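Local coordinates for beta-galactosidase (Bacillus circulans subsp. alkalophilus, PDB 3TTY), which hydrolyses terminal beta-galactosyl linkages in beta-galactosides as a TIM-barrel glycoside hydrolase and assembles as a trimer, at residues Y541-C547 with S587-F593; E426-Y430 with I457-M461; T569-T573 with Y584-S588; E516-L520 with A563-K567. Residues are numbered along the deposited sequence.

All four contacts lie in the trimerisation domain, and together they illustrate how chemistry follows place in a fold. Contact 2 is wholly buried and purely apolar, a helix laid on a strand end. Contact 3, also buried, is held by backbone hydrogen bonds within a hairpin. Contact 1, partly buried, adds side-chain hydrogen bonds and one helix N-cap to its strand pairing and shares S587 and S588 with contact 3. S588 OG also bonds to E426 and K429, tying contacts 1 and 3 to contact 2. Contact 4 lies farthest from the chain centre, against a second subunit; its acids meet tyrosines, and its strand 512-519 pairs with strand 546-552, entered in contact 1.

Contact 1 of 4, residues Y541-C547 with S587-F593; sequences YSCGILC and SSPDADF
An antiparallel strand pair at the edge of the mixed sheet of the trimerisation domain runs into a capped helix. Strand 541-544 meets 587-589 at 131° between N-to-C directions, the axes 4.5 Å apart at closest. C543 and P589 form a non-hydrogen-bonded pair (CA-CA 4.0 Å), and G544 and S588 a hydrogen-bonded one (5.2 Å): G544 N gives to S588 O at 2.7 Å, while S588 N to G544 O is weak at 3.4 Å. I545 turns the corner with positive phi (71/-74). L546 O is taken by S587 OG (chi1 t) at 2.7 Å. S588 OG leaves the pair to bond E426 and K429. D590, chi1 p, is the N-cap of helix 591-604: its OD1 accepts from F593 N at 2.8 Å. It also binds the strand, D590 N donating to S542 O at 2.9 Å and D590 OD2 accepting from S542 N and S542 OG (p), both 2.8 Å. Y541 bonds through OH to the backbone N of R538. The F593 ring turns its edge to the Y541 face, centroids 5.7 Å apart and planes at 77°, and F593 CA sits 4.1 Å from the Y541 ring centroid, a CH-pi contact.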
loop_
_atom_site.group_PDB
_atom_site.type_symbol
_atom_site.label_atom_id
_atom_site.label_comp_id
_atom_site.label_asym_id
_atom_site.label_seq_id
_atom_site.Cartn_x
_atom_site.Cartn_y
_atom_site.Cartn_z
ATOM N N TYR A 541 -22.337 -4.367 -29.654
ATOM C CA TYR A 541 -21.714 -3.445 -28.697
ATOM C C TYR A 541 -20.844 -4.254 -27.739
ATOM O O TYR A 541 -20.939 -5.474 -27.693
ATOM C CB TYR A 541 -22.763 -2.662 -27.908
ATOM C CG TYR A 541 -23.730 -1.883 -28.767
ATOM C CD1 TYR A 541 -23.514 -0.538 -29.055
ATOM C CD2 TYR A 541 -24.859 -2.495 -29.296
ATOM C CE1 TYR A 541 -24.399 0.176 -29.849
ATOM C CE2 TYR A 541 -25.755 -1.794 -30.080
ATOM C CZ TYR A 541 -25.518 -0.459 -30.359
ATOM O OH TYR A 541 -26.406 0.230 -31.149
ATOM N N SER A 542 -19.984 -3.588 -26.981
ATOM C CA SER A 542 -19.178 -4.318 -26.011
ATOM C C SER A 542 -19.822 -4.267 -24.630
ATOM O O SER A 542 -20.588 -3.344 -24.325
ATOM C CB SER A 542 -17.751 -3.777 -25.963
ATOM O OG SER A 542 -17.766 -2.385 -25.728
ATOM N N CYS A 543 -19.534 -5.272 -23.808
ATOM C CA CYS A 543 -19.967 -5.242 -22.418
ATOM C C CYS A 543 -18.896 -5.900 -21.575
ATOM O O CYS A 543 -18.019 -6.567 -22.108
ATOM C CB CYS A 543 -21.307 -5.956 -22.240
ATOM S SG CYS A 543 -21.226 -7.740 -22.514
ATOM N N GLY A 544 -18.963 -5.722 -20.260
ATOM C CA GLY A 544 -17.890 -6.199 -19.410
ATOM C C GLY A 544 -18.181 -6.311 -17.927
ATOM O O GLY A 544 -19.322 -6.185 -17.479
ATOM N N ILE A 545 -17.115 -6.561 -17.173
ATOM C CA ILE A 545 -17.165 -6.652 -15.722
ATOM C C ILE A 545 -17.870 -7.917 -15.252
ATOM O O ILE A 545 -17.214 -8.851 -14.796
ATOM C CB ILE A 545 -17.765 -5.396 -15.091
ATOM C CG1 ILE A 545 -17.088 -4.152 -15.672
ATOM C CG2 ILE A 545 -17.583 -5.435 -13.578
ATOM C CD1 ILE A 545 -17.438 -2.856 -14.947
ATOM N N LEU A 546 -19.193 -7.964 -15.363
ATOM C CA LEU A 546 -19.916 -9.189 -15.018
ATOM C C LEU A 546 -20.893 -9.586 -16.110
ATOM O O LEU A 546 -21.490 -8.736 -16.751
ATOM C CB LEU A 546 -20.652 -9.037 -13.679
ATOM C CG LEU A 546 -19.789 -9.050 -12.411
ATOM C CD1 LEU A 546 -20.361 -8.128 -11.334
ATOM C CD2 LEU A 546 -19.604 -10.461 -11.876
ATOM N N CYS A 547 -21.061 -10.885 -16.311
ATOM C CA CYS A 547 -22.023 -11.390 -17.282
ATOM C C CYS A 547 -22.975 -12.354 -16.600
ATOM O O CYS A 547 -22.569 -13.429 -16.159
ATOM C CB CYS A 547 -21.318 -12.095 -18.443
ATOM S SG CYS A 547 -20.330 -11.012 -19.527
ATOM N N SER A 587 -25.390 -7.539 -18.418
ATOM C CA SER A 587 -23.978 -7.211 -18.289
ATOM C C SER A 587 -23.822 -5.707 -18.134
ATOM O O SER A 587 -24.812 -4.969 -18.154
ATOM C CB SER A 587 -23.197 -7.713 -19.504
ATOM O OG SER A 587 -21.809 -7.695 -19.270
ATOM N N SER A 588 -22.591 -5.259 -17.939
ATOM C CA SER A 588 -22.300 -3.833 -17.892
ATOM C C SER A 588 -21.872 -3.396 -19.280
ATOM O O SER A 588 -20.767 -3.737 -19.739
ATOM C CB SER A 588 -21.193 -3.520 -16.889
ATOM O OG SER A 588 -21.077 -2.114 -16.718
ATOM N N PRO A 589 -22.745 -2.643 -19.959
ATOM C CA PRO A 589 -22.583 -2.341 -21.382
ATOM C C PRO A 589 -21.840 -1.027 -21.627
ATOM O O PRO A 589 -21.874 -0.142 -20.767
ATOM C CB PRO A 589 -24.036 -2.229 -21.877
ATOM C CG PRO A 589 -24.925 -2.257 -20.605
ATOM C CD PRO A 589 -23.995 -2.073 -19.437
ATOM N N ASP A 590 -21.186 -0.909 -22.785
ATOM C CA ASP A 590 -20.516 0.337 -23.160
ATOM C C ASP A 590 -21.498 1.489 -23.343
ATOM O O ASP A 590 -22.719 1.297 -23.318
ATOM C CB ASP A 590 -19.645 0.162 -24.412
ATOM C CG ASP A 590 -20.457 -0.092 -25.680
ATOM O OD1 ASP A 590 -21.587 0.431 -25.818
ATOM O OD2 ASP A 590 -19.936 -0.812 -26.556
ATOM N N ALA A 591 -20.951 2.682 -23.534
ATOM C CA ALA A 591 -21.729 3.910 -23.512
ATOM C C ALA A 591 -22.639 4.049 -24.724
ATOM O O ALA A 591 -23.724 4.637 -24.636
ATOM C CB ALA A 591 -20.800 5.128 -23.397
ATOM N N ASP A 592 -22.192 3.532 -25.861
ATOM C CA ASP A 592 -23.004 3.599 -27.069
ATOM C C ASP A 592 -24.275 2.768 -26.882
ATOM O O ASP A 592 -25.368 3.201 -27.264
ATOM C CB ASP A 592 -22.220 3.129 -28.306
ATOM C CG ASP A 592 -21.030 4.032 -28.635
ATOM O OD1 ASP A 592 -21.059 5.249 -28.303
ATOM O OD2 ASP A 592 -20.060 3.511 -29.230
ATOM N N PHE A 593 -24.136 1.584 -26.289
ATOM C CA PHE A 593 -25.311 0.762 -26.010
ATOM C C PHE A 593 -26.296 1.507 -25.120
ATOM O O PHE A 593 -27.478 1.614 -25.447
ATOM C CB PHE A 593 -24.946 -0.573 -25.359
ATOM C CG PHE A 593 -26.148 -1.404 -24.992
ATOM C CD1 PHE A 593 -26.713 -2.276 -25.913
ATOM C CD2 PHE A 593 -26.734 -1.285 -23.739
ATOM C CE1 PHE A 593 -27.816 -3.035 -25.583
ATOM C CE2 PHE A 593 -27.839 -2.038 -23.405
ATOM C CZ PHE A 593 -28.381 -2.915 -24.334
#

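Contact 2 of 4, residues E426-Y430 with I457-M461; sequences EVHKY and IAPVM
Helix packing against a sheet can centre on one proline, as the helical segment 426-430 demonstrates. No hydrogen bond crosses to 457-461, where I457 is extended, P459 lies at -66/126, and V460 takes a positive phi (49/59). E426 comes first, its CB 4.0 Å from V460 CG2. Its carboxylate faces other partners: OE2 forms a salt bridge with K429 NZ at 2.8 Å, one turn along the helix, and OE1 bonds to S588 OG. V427, chi1 t, has the CA nearest the other segment, 5.4 Å from P459 CA; V427 CA reaches P459 CG at 3.9 Å and V427 CG2 reaches P459 CB at 4.0 Å. K429, extended from an m chi1, directs its amine away from 457-461, and NZ also bonds to S588 OG. Y430 (chi1 m, chi2 near -92°) closes the row, straddling two residues with CD1 3.7 Å from I457 CG2 and CD2 3.8 Å from P459 CG. P459 gives the most surface, 78 Å² of the 256 Å² buried in all. Such apolar seating of a helix over the C-terminal end of a parallel strand is typical of alpha/beta sheets, consistent with the glutaminase I-like fold assigned to this trimerisation domain.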
loop_
_atom_site.group_PDB
_atom_site.type_symbol
_atom_site.label_atom_id
_atom_site.label_comp_id
_atom_site.label_asym_id
_atom_site.label_seq_id
_atom_site.Cartn_x
_atom_site.Cartn_y
_atom_site.Cartn_z
ATOM N N GLU A 426 -21.547 2.010 -11.776
ATOM C CA GLU A 426 -22.667 1.471 -12.545
ATOM C C GLU A 426 -23.862 2.409 -12.518
ATOM O O GLU A 426 -24.452 2.674 -13.555
ATOM C CB GLU A 426 -23.068 0.079 -12.053
ATOM C CG GLU A 426 -21.951 -0.933 -12.139
ATOM C CD GLU A 426 -21.454 -1.140 -13.565
ATOM O OE1 GLU A 426 -22.269 -1.470 -14.462
ATOM O OE2 GLU A 426 -20.238 -0.968 -13.792
ATOM N N VAL A 427 -24.216 2.924 -11.343
ATOM C CA VAL A 427 -25.342 3.850 -11.274
ATOM C C VAL A 427 -25.073 5.050 -12.192
ATOM O O VAL A 427 -25.954 5.488 -12.932
ATOM C CB VAL A 427 -25.649 4.325 -9.826
ATOM C CG1 VAL A 427 -26.661 5.465 -9.842
ATOM C CG2 VAL A 427 -26.189 3.178 -8.974
ATOM N N HIS A 428 -23.841 5.556 -12.157
ATOM C CA HIS A 428 -23.444 6.681 -12.995
ATOM C C HIS A 428 -23.465 6.379 -14.504
ATOM O O HIS A 428 -23.775 7.259 -15.304
ATOM C CB HIS A 428 -22.067 7.219 -12.571
ATOM C CG HIS A 428 -21.575 8.355 -13.416
ATOM N ND1 HIS A 428 -20.445 8.269 -14.200
ATOM C CD2 HIS A 428 -22.071 9.605 -13.608
ATOM C CE1 HIS A 428 -20.265 9.410 -14.839
ATOM N NE2 HIS A 428 -21.240 10.236 -14.495
ATOM N N LYS A 429 -23.139 5.154 -14.902
ATOM C CA LYS A 429 -23.164 4.822 -16.333
ATOM C C LYS A 429 -24.555 5.071 -16.896
ATOM O O LYS A 429 -24.700 5.515 -18.037
ATOM C CB LYS A 429 -22.749 3.375 -16.593
ATOM C CG LYS A 429 -21.274 3.102 -16.378
ATOM C CD LYS A 429 -20.974 1.618 -16.496
ATOM C CE LYS A 429 -19.482 1.369 -16.384
ATOM N NZ LYS A 429 -19.181 -0.057 -16.186
ATOM N N TYR A 430 -25.577 4.790 -16.092
ATOM C CA TYR A 430 -26.954 4.978 -16.536
ATOM C C TYR A 430 -27.339 6.448 -16.469
ATOM O O TYR A 430 -28.012 6.965 -17.364
ATOM C CB TYR A 430 -27.929 4.104 -15.728
ATOM C CG TYR A 430 -27.958 2.669 -16.220
ATOM C CD1 TYR A 430 -28.876 2.257 -17.187
ATOM C CD2 TYR A 430 -27.041 1.740 -15.758
ATOM C CE1 TYR A 430 -28.877 0.952 -17.663
ATOM C CE2 TYR A 430 -27.042 0.444 -16.222
ATOM C CZ TYR A 430 -27.962 0.049 -17.167
ATOM O OH TYR A 430 -27.948 -1.255 -17.623
ATOM N N ILE A 457 -35.112 3.338 -13.332
ATOM C CA ILE A 457 -33.919 2.530 -13.555
ATOM C C ILE A 457 -33.200 2.222 -12.238
ATOM O O ILE A 457 -32.904 3.123 -11.446
ATOM C CB ILE A 457 -32.967 3.220 -14.560
ATOM C CG1 ILE A 457 -33.745 3.659 -15.802
ATOM C CG2 ILE A 457 -31.823 2.302 -14.959
ATOM C CD1 ILE A 457 -32.910 4.406 -16.816
ATOM N N ALA A 458 -32.931 0.942 -12.010
ATOM C CA ALA A 458 -32.291 0.494 -10.769
ATOM C C ALA A 458 -31.064 -0.358 -11.074
ATOM O O ALA A 458 -31.149 -1.585 -11.130
ATOM C CB ALA A 458 -33.280 -0.288 -9.910
ATOM N N PRO A 459 -29.917 0.299 -11.288
ATOM C CA PRO A 459 -28.667 -0.412 -11.562
ATOM C C PRO A 459 -28.231 -1.227 -10.344
ATOM O O PRO A 459 -28.134 -0.685 -9.248
ATOM C CB PRO A 459 -27.674 0.727 -11.830
ATOM C CG PRO A 459 -28.532 1.905 -12.219
ATOM C CD PRO A 459 -29.754 1.760 -11.370
ATOM N N VAL A 460 -28.002 -2.520 -10.546
ATOM C CA VAL A 460 -27.495 -3.414 -9.510
ATOM C C VAL A 460 -28.264 -3.290 -8.199
ATOM O O VAL A 460 -27.686 -2.957 -7.162
ATOM C CB VAL A 460 -26.003 -3.164 -9.246
ATOM C CG1 VAL A 460 -25.379 -4.358 -8.569
ATOM C CG2 VAL A 460 -25.279 -2.874 -10.551
ATOM N N MET A 461 -29.573 -3.541 -8.257
ATOM C CA MET A 461 -30.410 -3.563 -7.069
ATOM C C MET A 461 -30.219 -4.930 -6.427
ATOM O O MET A 461 -31.122 -5.778 -6.413
ATOM C CB MET A 461 -31.880 -3.301 -7.425
ATOM C CG MET A 461 -32.774 -2.923 -6.233
ATOM S SD MET A 461 -32.083 -1.609 -5.193
ATOM C CE MET A 461 -32.010 -0.253 -6.375
#

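Contact 3 of 4, residues T569-T573 with Y584-S588; sequences TPVLT and YVASS
A classic beta bulge interrupts the first strand: V571 and L572 both face A559 of strand 556-561, and V571 departs from the extended conformation at -124/-23. On the side facing 584-588, the bulge leaves the register intact. V571 O accepts from A586 N at 2.8 Å, almost straight at 178°. L572 pairs with V585 as an antiparallel non-hydrogen-bonded pair, CA-CA 5.0 Å, and T573 with Y584 as a hydrogen-bonded pair, 5.3 Å, whose two bonds run T573 N to Y584 O at 3.2 Å and Y584 N to T573 O at 3.1 Å. L572 CA adds a CA-H...O contact to Y584 O at 3.5 Å. The T573-Y584 bonds belong to the beta hairpin of strands 570-577 and 580-585 in the mixed sheet of the trimerisation domain; the A586 bond lies where the second strand breaks (A586 at -78/-1) before resuming as 587-589. On one face L572 (t, p) places CD1 4.0 Å from V585 CG2. On the other, T573 OG1 (chi1 p) lies 3.3 Å from Y584 CB; Y584, chi1 t, carries its OH away to D548. At the break, V571 (chi1 p) brings CG2 to 4.0 Å from both A586 CB and S587 CB, while S587 OG turns to L546 O.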
loop_
_atom_site.group_PDB
_atom_site.type_symbol
_atom_site.label_atom_id
_atom_site.label_comp_id
_atom_site.label_asym_id
_atom_site.label_seq_id
_atom_site.Cartn_x
_atom_site.Cartn_y
_atom_site.Cartn_z
ATOM N N THR A 569 -26.829 -16.601 -25.615
ATOM C CA THR A 569 -27.844 -16.563 -24.568
ATOM C C THR A 569 -28.203 -15.097 -24.328
ATOM O O THR A 569 -27.443 -14.204 -24.706
ATOM C CB THR A 569 -27.370 -17.277 -23.275
ATOM O OG1 THR A 569 -26.137 -16.701 -22.829
ATOM C CG2 THR A 569 -27.160 -18.773 -23.530
ATOM N N PRO A 570 -29.364 -14.838 -23.716
ATOM C CA PRO A 570 -29.876 -13.463 -23.605
ATOM C C PRO A 570 -29.007 -12.525 -22.767
ATOM O O PRO A 570 -28.522 -12.906 -21.698
ATOM C CB PRO A 570 -31.244 -13.648 -22.930
ATOM C CG PRO A 570 -31.606 -15.099 -23.171
ATOM C CD PRO A 570 -30.302 -15.831 -23.162
ATOM N N VAL A 571 -28.814 -11.304 -23.253
ATOM C CA VAL A 571 -28.132 -10.269 -22.475
ATOM C C VAL A 571 -29.024 -9.029 -22.331
ATOM O O VAL A 571 -28.872 -8.243 -21.389
ATOM C CB VAL A 571 -26.738 -9.924 -23.052
ATOM C CG1 VAL A 571 -26.846 -9.389 -24.479
ATOM C CG2 VAL A 571 -26.009 -8.941 -22.146
ATOM N N LEU A 572 -29.972 -8.866 -23.253
ATOM C CA LEU A 572 -31.008 -7.847 -23.089
ATOM C C LEU A 572 -32.402 -8.440 -23.290
ATOM O O LEU A 572 -32.689 -9.049 -24.328
ATOM C CB LEU A 572 -30.798 -6.675 -24.038
ATOM C CG LEU A 572 -31.848 -5.572 -23.923
ATOM C CD1 LEU A 572 -31.815 -4.919 -22.547
ATOM C CD2 LEU A 572 -31.696 -4.517 -25.039
ATOM N N THR A 573 -33.268 -8.264 -22.295
ATOM C CA THR A 573 -34.619 -8.798 -22.381
ATOM C C THR A 573 -35.662 -7.726 -22.092
ATOM O O THR A 573 -35.384 -6.750 -21.390
ATOM C CB THR A 573 -34.815 -10.002 -21.428
ATOM O OG1 THR A 573 -34.795 -9.552 -20.065
ATOM C CG2 THR A 573 -33.704 -11.056 -21.653
ATOM N N TYR A 584 -34.172 -6.195 -18.560
ATOM C CA TYR A 584 -33.064 -6.729 -17.790
ATOM C C TYR A 584 -31.787 -6.645 -18.611
ATOM O O TYR A 584 -31.730 -7.153 -19.728
ATOM C CB TYR A 584 -33.344 -8.177 -17.424
ATOM C CG TYR A 584 -32.446 -8.746 -16.354
ATOM C CD1 TYR A 584 -32.815 -8.691 -15.017
ATOM C CD2 TYR A 584 -31.243 -9.363 -16.677
ATOM C CE1 TYR A 584 -32.005 -9.221 -14.029
ATOM C CE2 TYR A 584 -30.413 -9.898 -15.683
ATOM C CZ TYR A 584 -30.809 -9.826 -14.366
ATOM O OH TYR A 584 -30.022 -10.349 -13.366
ATOM N N VAL A 585 -30.765 -5.997 -18.058
ATOM C CA VAL A 585 -29.491 -5.836 -18.758
ATOM C C VAL A 585 -28.460 -6.718 -18.080
ATOM O O VAL A 585 -27.968 -6.377 -16.995
ATOM C CB VAL A 585 -29.006 -4.362 -18.725
ATOM C CG1 VAL A 585 -27.754 -4.200 -19.568
ATOM C CG2 VAL A 585 -30.106 -3.424 -19.215
ATOM N N ALA A 586 -28.126 -7.842 -18.717
ATOM C CA ALA A 586 -27.367 -8.909 -18.048
ATOM C C ALA A 586 -25.872 -8.669 -17.916
ATOM O O ALA A 586 -25.159 -9.501 -17.372
ATOM C CB ALA A 586 -27.626 -10.266 -18.722
ATOM N N SER A 587 -25.390 -7.539 -18.418
ATOM C CA SER A 587 -23.978 -7.211 -18.289
ATOM C C SER A 587 -23.822 -5.707 -18.134
ATOM O O SER A 587 -24.812 -4.969 -18.154
ATOM C CB SER A 587 -23.197 -7.713 -19.504
ATOM O OG SER A 587 -21.809 -7.695 -19.270
ATOM N N SER A 588 -22.591 -5.259 -17.939
ATOM C CA SER A 588 -22.300 -3.833 -17.892
ATOM C C SER A 588 -21.872 -3.396 -19.280
ATOM O O SER A 588 -20.767 -3.737 -19.739
ATOM C CB SER A 588 -21.193 -3.520 -16.889
ATOM O OG SER A 588 -21.077 -2.114 -16.718
#

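Contact 4 of 4, residues E516-L520 with A563-K567; sequences EIDAL and ADYYK
D518, Y565 and Y566 carry most of this contact, which shows how two segments with well-separated backbones can be bridged by tyrosines reaching to carboxylates. The nearest CA atoms, of D518 and Y566, are 9.6 Å apart. Residues 516-519 are extended, so the CA-to-CB bonds of E516 and D518 both point toward 563-567 while those of I517 and A519 point away. D564 has a positive phi (70/176) and begins a type I beta turn to K567, closed by K567 N to D564 O at 2.9 Å; Y565 (-62/-21) and Y566 (-94/12) are its central residues. D518, chi1 t, has the most surface buried, 52 Å², and its OD2 accepts from Y566 OH at 2.6 Å. Y566 (chi1 35°) also has its OH 3.7 Å from L520 CD2. Y565 (chi1 75°, p) donates from OH to OE1 of E516, itself p, t, at 2.9 Å. Each acceptor lies near the plane of its tyrosine ring. D564 OD1 accepts from Y565 N at 3.1 Å, and D564 OD2 is 4.3 Å from D518 OD2. A second subunit of the trimer meets these acids: R323 of that subunit forms salt bridges with D518 and D564, and its R371 another with E516. Tyrosine hydroxyls within the chain and arginines across the interface thus share carboxylates, and the neighbouring subunit's R323 offsets the proximity of like charges.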
loop_
_atom_site.group_PDB
_atom_site.type_symbol
_atom_site.label_atom_id
_atom_site.label_comp_id
_atom_site.label_asym_id
_atom_site.label_seq_id
_atom_site.Cartn_x
_atom_site.Cartn_y
_atom_site.Cartn_z
ATOM N N GLU A 516 -26.490 -18.282 -13.319
ATOM C CA GLU A 516 -25.177 -18.070 -12.703
ATOM C C GLU A 516 -24.549 -16.790 -13.234
ATOM O O GLU A 516 -24.957 -16.276 -14.274
ATOM C CB GLU A 516 -24.237 -19.263 -12.943
ATOM C CG GLU A 516 -23.926 -19.540 -14.414
ATOM C CD GLU A 516 -23.064 -20.767 -14.594
ATOM O OE1 GLU A 516 -22.656 -21.047 -15.737
ATOM O OE2 GLU A 516 -22.799 -21.465 -13.589
ATOM N N ILE A 517 -23.559 -16.271 -12.520
ATOM C CA ILE A 517 -22.934 -15.034 -12.949
ATOM C C ILE A 517 -21.425 -15.220 -13.142
ATOM O O ILE A 517 -20.756 -15.867 -12.330
ATOM C CB ILE A 517 -23.255 -13.862 -11.982
ATOM C CG1 ILE A 517 -23.050 -12.513 -12.687
ATOM C CG2 ILE A 517 -22.440 -13.981 -10.687
ATOM C CD1 ILE A 517 -23.546 -11.309 -11.888
ATOM N N ASP A 518 -20.908 -14.664 -14.233
ATOM C CA ASP A 518 -19.502 -14.800 -14.590
ATOM C C ASP A 518 -18.719 -13.485 -14.433
ATOM O O ASP A 518 -19.077 -12.461 -15.016
ATOM C CB ASP A 518 -19.390 -15.299 -16.024
ATOM C CG ASP A 518 -17.962 -15.583 -16.424
ATOM O OD1 ASP A 518 -17.202 -16.082 -15.567
ATOM O OD2 ASP A 518 -17.604 -15.292 -17.587
ATOM N N ALA A 519 -17.650 -13.522 -13.641
ATOM C CA ALA A 519 -16.782 -12.361 -13.470
ATOM C C ALA A 519 -15.664 -12.351 -14.520
ATOM O O ALA A 519 -14.906 -13.311 -14.641
ATOM C CB ALA A 519 -16.193 -12.342 -12.069
ATOM N N LEU A 520 -15.570 -11.271 -15.290
ATOM C CA LEU A 520 -14.501 -11.151 -16.281
ATOM C C LEU A 520 -13.203 -10.639 -15.654
ATOM O O LEU A 520 -13.212 -9.703 -14.844
ATOM C CB LEU A 520 -14.927 -10.231 -17.435
ATOM C CG LEU A 520 -16.211 -10.655 -18.163
ATOM C CD1 LEU A 520 -16.415 -9.820 -19.416
ATOM C CD2 LEU A 520 -16.201 -12.151 -18.488
ATOM N N ALA A 563 -19.842 -14.115 -27.405
ATOM C CA ALA A 563 -18.647 -14.926 -27.198
ATOM C C ALA A 563 -18.708 -15.755 -25.924
ATOM O O ALA A 563 -19.665 -15.650 -25.146
ATOM C CB ALA A 563 -17.409 -14.041 -27.183
ATOM N N ASP A 564 -17.676 -16.577 -25.719
ATOM C CA ASP A 564 -17.548 -17.366 -24.497
ATOM C C ASP A 564 -18.608 -18.469 -24.457
ATOM O O ASP A 564 -19.456 -18.542 -25.346
ATOM C CB ASP A 564 -17.650 -16.453 -23.266
ATOM C CG ASP A 564 -16.546 -16.709 -22.259
ATOM O OD1 ASP A 564 -16.123 -17.877 -22.133
ATOM O OD2 ASP A 564 -16.098 -15.742 -21.600
ATOM N N TYR A 565 -18.566 -19.321 -23.432
ATOM C CA TYR A 565 -19.465 -20.484 -23.373
ATOM C C TYR A 565 -20.952 -20.138 -23.313
ATOM O O TYR A 565 -21.797 -20.978 -23.637
ATOM C CB TYR A 565 -19.091 -21.432 -22.229
ATOM C CG TYR A 565 -19.464 -20.944 -20.845
ATOM C CD1 TYR A 565 -18.643 -20.070 -20.147
ATOM C CD2 TYR A 565 -20.636 -21.371 -20.234
ATOM C CE1 TYR A 565 -18.983 -19.631 -18.882
ATOM C CE2 TYR A 565 -20.989 -20.936 -18.973
ATOM C CZ TYR A 565 -20.161 -20.067 -18.301
ATOM O OH TYR A 565 -20.516 -19.637 -17.046
ATOM N N TYR A 566 -21.281 -18.916 -22.902
ATOM C CA TYR A 566 -22.682 -18.490 -22.900
ATOM C C TYR A 566 -23.099 -17.742 -24.172
ATOM O O TYR A 566 -24.176 -17.144 -24.234
ATOM C CB TYR A 566 -23.029 -17.675 -21.659
ATOM C CG TYR A 566 -21.929 -16.780 -21.130
ATOM C CD1 TYR A 566 -21.869 -15.431 -21.470
ATOM C CD2 TYR A 566 -20.979 -17.276 -20.256
ATOM C CE1 TYR A 566 -20.876 -14.608 -20.960
ATOM C CE2 TYR A 566 -19.988 -16.465 -19.740
ATOM C CZ TYR A 566 -19.934 -15.135 -20.092
ATOM O OH TYR A 566 -18.929 -14.347 -19.566
ATOM N N LYS A 567 -22.242 -17.788 -25.184
ATOM C CA LYS A 567 -22.560 -17.202 -26.469
ATOM C C LYS A 567 -23.960 -17.599 -26.916
ATOM O O LYS A 567 -24.325 -18.770 -26.853
ATOM C CB LYS A 567 -21.541 -17.657 -27.513
ATOM C CG LYS A 567 -21.834 -17.155 -28.923
ATOM C CD LYS A 567 -20.857 -17.753 -29.916
ATOM C CE LYS A 567 -21.046 -17.162 -31.303
ATOM N NZ LYS A 567 -19.952 -17.611 -32.215
#